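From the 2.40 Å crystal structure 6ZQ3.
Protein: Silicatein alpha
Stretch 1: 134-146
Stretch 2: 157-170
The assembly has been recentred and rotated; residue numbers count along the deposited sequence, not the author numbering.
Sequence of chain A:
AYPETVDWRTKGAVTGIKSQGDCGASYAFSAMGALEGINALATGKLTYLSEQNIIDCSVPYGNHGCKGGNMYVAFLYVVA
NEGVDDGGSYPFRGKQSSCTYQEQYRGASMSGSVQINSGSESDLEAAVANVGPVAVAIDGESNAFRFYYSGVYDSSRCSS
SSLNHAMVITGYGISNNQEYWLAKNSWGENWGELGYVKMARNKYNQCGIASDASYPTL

Stretch 1 134-146: VAVAIDGESNAFR
Stretch 2 (157-170) RCSSSSLNHAMVIT

How do the two backbones pair? Residues 134-138 and 165-170 are extended strands running antiparallel, their N-to-C directions 147° apart, with phi near -75 to -155° and psi mostly 120 to 180°. Val134 faces Ile169, Val136 faces Met167 and Ile138 faces His165 as hydrogen-bonded pairs, with CA atoms 5.2 to 5.5 Å apart. Val134 N donates to Ile169 O (3.1 Å) and Ile169 N to Val134 O (2.8 Å); Val136 N reaches Met167 O at 2.9 Å, and Met167 N returns to Val136 O at 2.8 Å. In the last pair Ile138 N lies 2.6 Å from His165 O, while Ile138 O accepts from both His165 N (3.0 Å) and Asn164 N (2.7 Å). Between these pairs, Ala135 meets Val168 and Ala137 meets Ala166 without hydrogen bonds. The CA atoms of Ala137 and Ala166 are just 3.9 Å apart, and Ala137 CA also makes a CA-H...O contact with His165 O at 3.1 Å.

Which side chains pack on each face of this ladder? Val134, Val136, Ile138, His165, Met167 and Ile169 share one face, all buried. Val136 (chi1 m) brings CG1 to 3.7 Å from CG1 of Ile169 (m, t), and Ile138 (p, t) extends CD1 to 3.8 Å from SD of Met167, whose chi1 is -21°, followed by t and p. Branched aliphatic residues suit extended backbone, and the unbranched thioether of Met167 reaches the tip of Ile138. The other face carries Ala135, Ala137, Ala166 and Val168. Its small methyls fit the close approach of the strands: Ala137 CB is 4.3 Å from Ala166 CB and 4.2 Å from Leu163 CB.

What does the aromatic residue of the short helix contribute? Residues 143-146 are helical, and Ser142 (t) caps the N-terminus, its OG accepting from Ala144 N at 2.8 Å. Phe145 (chi1 t, chi2 84°) points toward the second stretch, and its buried ring presents an edge to Met167, with CZ 4.1 Å from SD. His165 (chi1 t, chi2 77°) lies oblique to it, the planes at 60° and Phe145 CE2 4.1 Å from His165 CD2. The helix thus rests on the same face of the sheet through a sulfur-edge contact with Met167 and an oblique aromatic contact with His165.

How is the loop beyond the strands fastened? Asp139 (chi1 t) uses both carboxylate oxygens: OD2 accepts from Ser159 N at 2.9 Å, and OD1 accepts from Asn164 ND2 at 2.9 Å and from Glu141 N, within its own stretch, at 3.1 Å. Asn164 (chi1 p, chi2 60°) returns the contact through OD1, which accepts from Gly140 N at 2.9 Å; a carboxamide can donate and accept at once. Gly140 (phi -109°, psi 34°) has no room for a CB, which would sit 2.9 Å from Phe145 CD2. Alongside, Cys158 SG approaches Asp139 O at 3.6 Å. Altogether the contact buries 843 Å², summed over both sides.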

ATOM      1  N   VAL A 134      -1.447  -6.676  -1.070  1.00 41.39           N
ATOM      2  CA  VAL A 134      -2.266  -5.979  -2.054  1.00 39.32           C
ATOM      3  C   VAL A 134      -2.502  -4.541  -1.620  1.00 39.95           C
ATOM      4  O   VAL A 134      -2.874  -4.273  -0.483  1.00 46.87           O
ATOM      5  CB  VAL A 134      -3.612  -6.691  -2.227  1.00 40.87           C
ATOM      6  CG1 VAL A 134      -4.522  -5.982  -3.232  1.00 42.61           C
ATOM      7  CG2 VAL A 134      -3.362  -8.112  -2.683  1.00 44.48           C
ATOM      8  N   ALA A 135      -2.298  -3.618  -2.543  1.00 39.23           N
ATOM      9  CA  ALA A 135      -2.507  -2.234  -2.280  1.00 41.14           C
ATOM     10  C   ALA A 135      -4.002  -1.995  -2.368  1.00 42.99           C
ATOM     11  O   ALA A 135      -4.660  -2.455  -3.300  1.00 38.65           O
ATOM     12  CB  ALA A 135      -1.753  -1.394  -3.285  1.00 43.65           C
ATOM     13  N   VAL A 136      -4.535  -1.331  -1.344  1.00 47.20           N
ATOM     14  CA  VAL A 136      -5.933  -0.898  -1.305  1.00 47.30           C
ATOM     15  C   VAL A 136      -6.072   0.590  -0.942  1.00 47.14           C
ATOM     16  O   VAL A 136      -5.127   1.228  -0.487  1.00 44.55           O
ATOM     17  CB  VAL A 136      -6.740  -1.709  -0.278  1.00 47.43           C
ATOM     18  CG1 VAL A 136      -6.653  -3.207  -0.560  1.00 44.36           C
ATOM     19  CG2 VAL A 136      -6.292  -1.371   1.149  1.00 50.00           C
ATOM     20  N   ALA A 137      -7.267   1.122  -1.158  1.00 49.08           N
ATOM     21  CA  ALA A 137      -7.664   2.426  -0.635  1.00 51.24           C
ATOM     22  C   ALA A 137      -9.010   2.336   0.084  1.00 54.11           C
ATOM     23  O   ALA A 137      -9.906   1.573  -0.301  1.00 50.25           O
ATOM     24  CB  ALA A 137      -7.760   3.445  -1.742  1.00 51.67           C
ATOM     25  N   ILE A 138      -9.154   3.151   1.121  1.00 57.63           N
ATOM     26  CA  ILE A 138     -10.353   3.131   1.945  1.00 56.90           C
ATOM     27  C   ILE A 138     -10.864   4.526   2.195  1.00 59.75           C
ATOM     28  O   ILE A 138     -10.219   5.531   1.840  1.00 59.06           O
ATOM     29  CB  ILE A 138     -10.096   2.472   3.302  1.00 54.59           C
ATOM     30  CG1 ILE A 138      -9.045   3.256   4.078  1.00 57.01           C
ATOM     31  CG2 ILE A 138      -9.657   1.025   3.116  1.00 53.53           C
ATOM     32  CD1 ILE A 138      -8.834   2.710   5.466  1.00 63.29           C
ATOM     33  N   ASP A 139     -12.062   4.544   2.763  1.00 62.29           N
ATOM     34  CA  ASP A 139     -12.585   5.681   3.486  1.00 64.22           C
ATOM     35  C   ASP A 139     -11.996   5.689   4.913  1.00 60.12           C
ATOM     36  O   ASP A 139     -12.353   4.855   5.749  1.00 53.32           O
ATOM     37  CB  ASP A 139     -14.112   5.568   3.547  1.00 68.62           C
ATOM     38  CG  ASP A 139     -14.768   6.820   4.084  1.00 72.50           C
ATOM     39  OD1 ASP A 139     -14.053   7.824   4.353  1.00 70.79           O
ATOM     40  OD2 ASP A 139     -16.006   6.797   4.219  1.00 74.01           O
ATOM     41  N   GLY A 140     -11.057   6.597   5.157  1.00 57.03           N
ATOM     42  CA  GLY A 140     -10.558   6.867   6.498  1.00 60.12           C
ATOM     43  C   GLY A 140     -11.005   8.225   7.026  1.00 62.31           C
ATOM     44  O   GLY A 140     -10.267   8.867   7.765  1.00 64.40           O
ATOM     45  N   GLU A 141     -12.214   8.655   6.649  1.00 66.26           N
ATOM     46  CA  GLU A 141     -12.782   9.946   7.077  1.00 64.56           C
ATOM     47  C   GLU A 141     -13.026  10.009   8.603  1.00 64.39           C
ATOM     48  O   GLU A 141     -12.719  11.009   9.252  1.00 70.11           O
ATOM     49  N   SER A 142     -13.562   8.930   9.163  1.00 59.04           N
ATOM     50  CA  SER A 142     -13.933   8.867  10.567  1.00 51.21           C
ATOM     51  C   SER A 142     -12.814   9.251  11.544  1.00 55.39           C
ATOM     52  O   SER A 142     -11.630   8.924  11.366  1.00 55.92           O
ATOM     53  CB  SER A 142     -14.424   7.458  10.909  1.00 50.77           C
ATOM     54  OG  SER A 142     -14.703   7.308  12.300  1.00 51.18           O
ATOM     55  N   ASN A 143     -13.231   9.895  12.626  1.00 57.40           N
ATOM     56  CA  ASN A 143     -12.356  10.207  13.719  1.00 54.80           C
ATOM     57  C   ASN A 143     -11.878   8.909  14.375  1.00 50.23           C
ATOM     58  O   ASN A 143     -10.837   8.860  15.039  1.00 43.77           O
ATOM     59  CB  ASN A 143     -13.126  11.071  14.695  1.00 62.63           C
ATOM     60  CG  ASN A 143     -12.231  11.939  15.543  1.00 70.89           C
ATOM     61  OD1 ASN A 143     -11.231  12.456  15.062  1.00 74.00           O
ATOM     62  ND2 ASN A 143     -12.606  12.127  16.817  1.00 73.84           N
ATOM     63  N   ALA A 144     -12.650   7.849  14.170  1.00 48.37           N
ATOM     64  CA  ALA A 144     -12.338   6.553  14.752  1.00 52.37           C
ATOM     65  C   ALA A 144     -11.129   5.948  14.070  1.00 53.14           C
ATOM     66  O   ALA A 144     -10.262   5.339  14.732  1.00 51.04           O
ATOM     67  CB  ALA A 144     -13.543   5.619  14.649  1.00 53.79           C
ATOM     68  N   PHE A 145     -11.091   6.103  12.744  1.00 50.09           N
ATOM     69  CA  PHE A 145      -9.914   5.740  11.965  1.00 47.36           C
ATOM     70  C   PHE A 145      -8.726   6.657  12.255  1.00 42.48           C
ATOM     71  O   PHE A 145      -7.612   6.214  12.547  1.00 40.83           O
ATOM     72  CB  PHE A 145     -10.211   5.807  10.463  1.00 50.98           C
ATOM     73  CG  PHE A 145      -9.093   5.243   9.634  1.00 50.29           C
ATOM     74  CD1 PHE A 145      -9.020   3.874   9.407  1.00 44.83           C
ATOM     75  CD2 PHE A 145      -8.066   6.067   9.164  1.00 46.48           C
ATOM     76  CE1 PHE A 145      -7.981   3.352   8.699  1.00 45.23           C
ATOM     77  CE2 PHE A 145      -7.027   5.537   8.453  1.00 42.43           C
ATOM     78  CZ  PHE A 145      -6.984   4.186   8.221  1.00 44.79           C
ATOM     79  N   ARG A 146      -8.967   7.946  12.147  1.00 39.71           N
ATOM     80  CA  ARG A 146      -7.936   8.927  12.405  1.00 44.92           C
ATOM     81  C   ARG A 146      -7.271   8.665  13.734  1.00 45.63           C
ATOM     82  O   ARG A 146      -6.069   8.767  13.846  1.00 47.65           O
ATOM     83  CB  ARG A 146      -8.575  10.310  12.360  1.00 53.15           C
ATOM     84  CG  ARG A 146      -7.622  11.495  12.368  1.00 62.10           C
ATOM     85  CD  ARG A 146      -7.677  12.205  13.704  1.00 72.64           C
ATOM     86  NE  ARG A 146      -7.536  13.664  13.649  1.00 80.55           N
ATOM     87  CZ  ARG A 146      -6.424  14.312  13.320  1.00 84.57           C
ATOM     88  NH1 ARG A 146      -5.340  13.651  12.934  1.00 89.52           N
ATOM     89  NH2 ARG A 146      -6.411  15.636  13.346  1.00 83.09           N
ATOM     90  N   ARG A 157     -20.526   4.377   9.882  1.00 80.44           N
ATOM     91  CA  ARG A 157     -20.577   5.574   9.017  1.00 80.38           C
ATOM     92  C   ARG A 157     -19.685   5.515   7.738  1.00 72.84           C
ATOM     93  O   ARG A 157     -19.654   6.470   6.970  1.00 66.33           O
ATOM     94  CB  ARG A 157     -20.240   6.821   9.865  1.00 75.18           C
ATOM     95  N   CYS A 158     -18.994   4.392   7.519  1.00 73.80           N
ATOM     96  CA  CYS A 158     -17.997   4.228   6.441  1.00 68.14           C
ATOM     97  C   CYS A 158     -18.692   4.139   5.086  1.00 70.23           C
ATOM     98  O   CYS A 158     -19.685   3.415   4.936  1.00 72.82           O
ATOM     99  CB  CYS A 158     -17.173   2.938   6.651  1.00 62.66           C
ATOM    100  SG  CYS A 158     -15.400   3.218   6.639  1.00 69.18           S
ATOM    101  N   SER A 159     -18.153   4.856   4.105  1.00 67.29           N
ATOM    102  CA  SER A 159     -18.610   4.775   2.714  1.00 64.14           C
ATOM    103  C   SER A 159     -17.789   3.747   1.924  1.00 61.23           C
ATOM    104  O   SER A 159     -16.626   3.489   2.233  1.00 60.03           O
ATOM    105  CB  SER A 159     -18.496   6.144   2.064  1.00 64.89           C
ATOM    106  OG  SER A 159     -19.050   6.127   0.770  1.00 79.13           O
ATOM    107  N   SER A 160     -18.397   3.167   0.898  1.00 62.54           N
ATOM    108  CA  SER A 160     -17.740   2.139   0.089  1.00 66.84           C
ATOM    109  C   SER A 160     -17.395   2.622  -1.317  1.00 68.00           C
ATOM    110  O   SER A 160     -17.217   1.806  -2.205  1.00 67.76           O
ATOM    111  CB  SER A 160     -18.634   0.899  -0.029  1.00 67.07           C
ATOM    112  OG  SER A 160     -19.273   0.612   1.197  1.00 76.19           O
ATOM    113  N   SER A 161     -17.273   3.932  -1.525  1.00 75.95           N
ATOM    114  CA  SER A 161     -17.101   4.470  -2.883  1.00 78.25           C
ATOM    115  C   SER A 161     -16.122   5.634  -2.999  1.00 84.82           C
ATOM    116  O   SER A 161     -15.292   5.654  -3.926  1.00 95.98           O
ATOM    117  CB  SER A 161     -18.454   4.897  -3.428  1.00 79.57           C
ATOM    118  OG  SER A 161     -19.399   3.863  -3.212  1.00 87.80           O
ATOM    119  N   SER A 162     -16.248   6.620  -2.105  1.00 85.52           N
ATOM    120  CA  SER A 162     -15.322   7.760  -2.066  1.00 81.95           C
ATOM    121  C   SER A 162     -14.272   7.511  -0.995  1.00 73.49           C
ATOM    122  O   SER A 162     -14.526   7.657   0.213  1.00 62.98           O
ATOM    123  CB  SER A 162     -16.041   9.086  -1.807  1.00 91.28           C
ATOM    124  OG  SER A 162     -16.235   9.305  -0.421  1.00 90.26           O
ATOM    125  N   LEU A 163     -13.088   7.164  -1.488  1.00 61.22           N
ATOM    126  CA  LEU A 163     -11.989   6.659  -0.707  1.00 60.95           C
ATOM    127  C   LEU A 163     -10.933   7.750  -0.650  1.00 57.92           C
ATOM    128  O   LEU A 163     -10.692   8.447  -1.632  1.00 58.62           O
ATOM    129  CB  LEU A 163     -11.405   5.420  -1.400  1.00 60.36           C
ATOM    130  CG  LEU A 163     -12.428   4.449  -2.016  1.00 59.39           C
ATOM    131  CD1 LEU A 163     -11.813   3.620  -3.137  1.00 54.80           C
ATOM    132  CD2 LEU A 163     -13.050   3.564  -0.945  1.00 59.97           C
ATOM    133  N   ASN A 164     -10.263   7.864   0.481  1.00 50.92           N
ATOM    134  CA  ASN A 164      -9.370   8.971   0.699  1.00 53.05           C
ATOM    135  C   ASN A 164      -8.012   8.559   1.267  1.00 50.51           C
ATOM    136  O   ASN A 164      -7.184   9.424   1.573  1.00 49.35           O
ATOM    137  CB  ASN A 164     -10.059   9.939   1.649  1.00 57.91           C
ATOM    138  CG  ASN A 164     -10.551   9.243   2.896  1.00 65.95           C
ATOM    139  OD1 ASN A 164      -9.758   8.658   3.635  1.00 83.57           O
ATOM    140  ND2 ASN A 164     -11.864   9.244   3.111  1.00 73.42           N
ATOM    141  N   HIS A 165      -7.764   7.264   1.422  1.00 45.52           N
ATOM    142  CA  HIS A 165      -6.502   6.853   2.043  1.00 49.11           C
ATOM    143  C   HIS A 165      -6.164   5.442   1.604  1.00 45.78           C
ATOM    144  O   HIS A 165      -7.047   4.592   1.499  1.00 41.15           O
ATOM    145  CB  HIS A 165      -6.578   6.968   3.584  1.00 51.51           C
ATOM    146  CG  HIS A 165      -5.291   6.639   4.273  1.00 60.63           C
ATOM    147  ND1 HIS A 165      -4.228   7.516   4.321  1.00 64.62           N
ATOM    148  CD2 HIS A 165      -4.892   5.530   4.944  1.00 66.10           C
ATOM    149  CE1 HIS A 165      -3.228   6.959   4.984  1.00 67.13           C
ATOM    150  NE2 HIS A 165      -3.607   5.756   5.377  1.00 64.81           N
ATOM    151  N   ALA A 166      -4.881   5.221   1.338  1.00 41.72           N
ATOM    152  CA  ALA A 166      -4.399   4.000   0.731  1.00 41.34           C
ATOM    153  C   ALA A 166      -3.447   3.304   1.675  1.00 41.81           C
ATOM    154  O   ALA A 166      -2.680   3.959   2.386  1.00 39.65           O
ATOM    155  CB  ALA A 166      -3.681   4.303  -0.592  1.00 40.49           C
ATOM    156  N   MET A 167      -3.462   1.973   1.655  1.00 45.38           N
ATOM    157  CA  MET A 167      -2.578   1.183   2.533  1.00 49.56           C
ATOM    158  C   MET A 167      -2.281  -0.158   1.903  1.00 45.88           C
ATOM    159  O   MET A 167      -2.753  -0.434   0.816  1.00 50.11           O
ATOM    160  CB  MET A 167      -3.232   0.976   3.912  1.00 52.64           C
ATOM    161  CG  MET A 167      -4.323   1.973   4.273  1.00 55.18           C
ATOM    162  SD  MET A 167      -5.304   1.460   5.687  1.00 64.60           S
ATOM    163  CE  MET A 167      -3.980   1.525   6.873  1.00 60.16           C
ATOM    164  N   VAL A 168      -1.501  -0.993   2.582  1.00 50.78           N
ATOM    165  CA  VAL A 168      -1.179  -2.345   2.079  1.00 50.17           C
ATOM    166  C   VAL A 168      -1.872  -3.381   2.921  1.00 47.44           C
ATOM    167  O   VAL A 168      -1.640  -3.434   4.112  1.00 52.63           O
ATOM    168  CB  VAL A 168       0.312  -2.715   2.188  1.00 49.59           C
ATOM    169  CG1 VAL A 168       0.657  -3.765   1.147  1.00 53.01           C
ATOM    170  CG2 VAL A 168       1.200  -1.506   2.032  1.00 51.87           C
ATOM    171  N   ILE A 169      -2.709  -4.207   2.318  1.00 45.69           N
ATOM    172  CA  ILE A 169      -3.178  -5.408   2.998  1.00 43.84           C
ATOM    173  C   ILE A 169      -2.030  -6.437   3.043  1.00 43.39           C
ATOM    174  O   ILE A 169      -1.496  -6.830   2.003  1.00 42.48           O
ATOM    175  CB  ILE A 169      -4.467  -5.946   2.318  1.00 44.91           C
ATOM    176  CG1 ILE A 169      -5.602  -4.929   2.531  1.00 46.15           C
ATOM    177  CG2 ILE A 169      -4.898  -7.294   2.884  1.00 42.94           C
ATOM    178  CD1 ILE A 169      -6.986  -5.502   2.352  1.00 47.69           C
ATOM    179  N   THR A 170      -1.648  -6.867   4.245  1.00 41.70           N
ATOM    180  CA  THR A 170      -0.559  -7.843   4.420  1.00 44.59           C
ATOM    181  C   THR A 170      -1.024  -9.224   4.906  1.00 46.96           C
ATOM    182  O   THR A 170      -0.202 -10.109   5.128  1.00 45.82           O
ATOM    183  CB  THR A 170       0.465  -7.334   5.435  1.00 44.91           C
ATOM    184  OG1 THR A 170      -0.215  -7.037   6.647  1.00 48.00           O
ATOM    185  CG2 THR A 170       1.204  -6.075   4.939  1.00 44.87           C
TER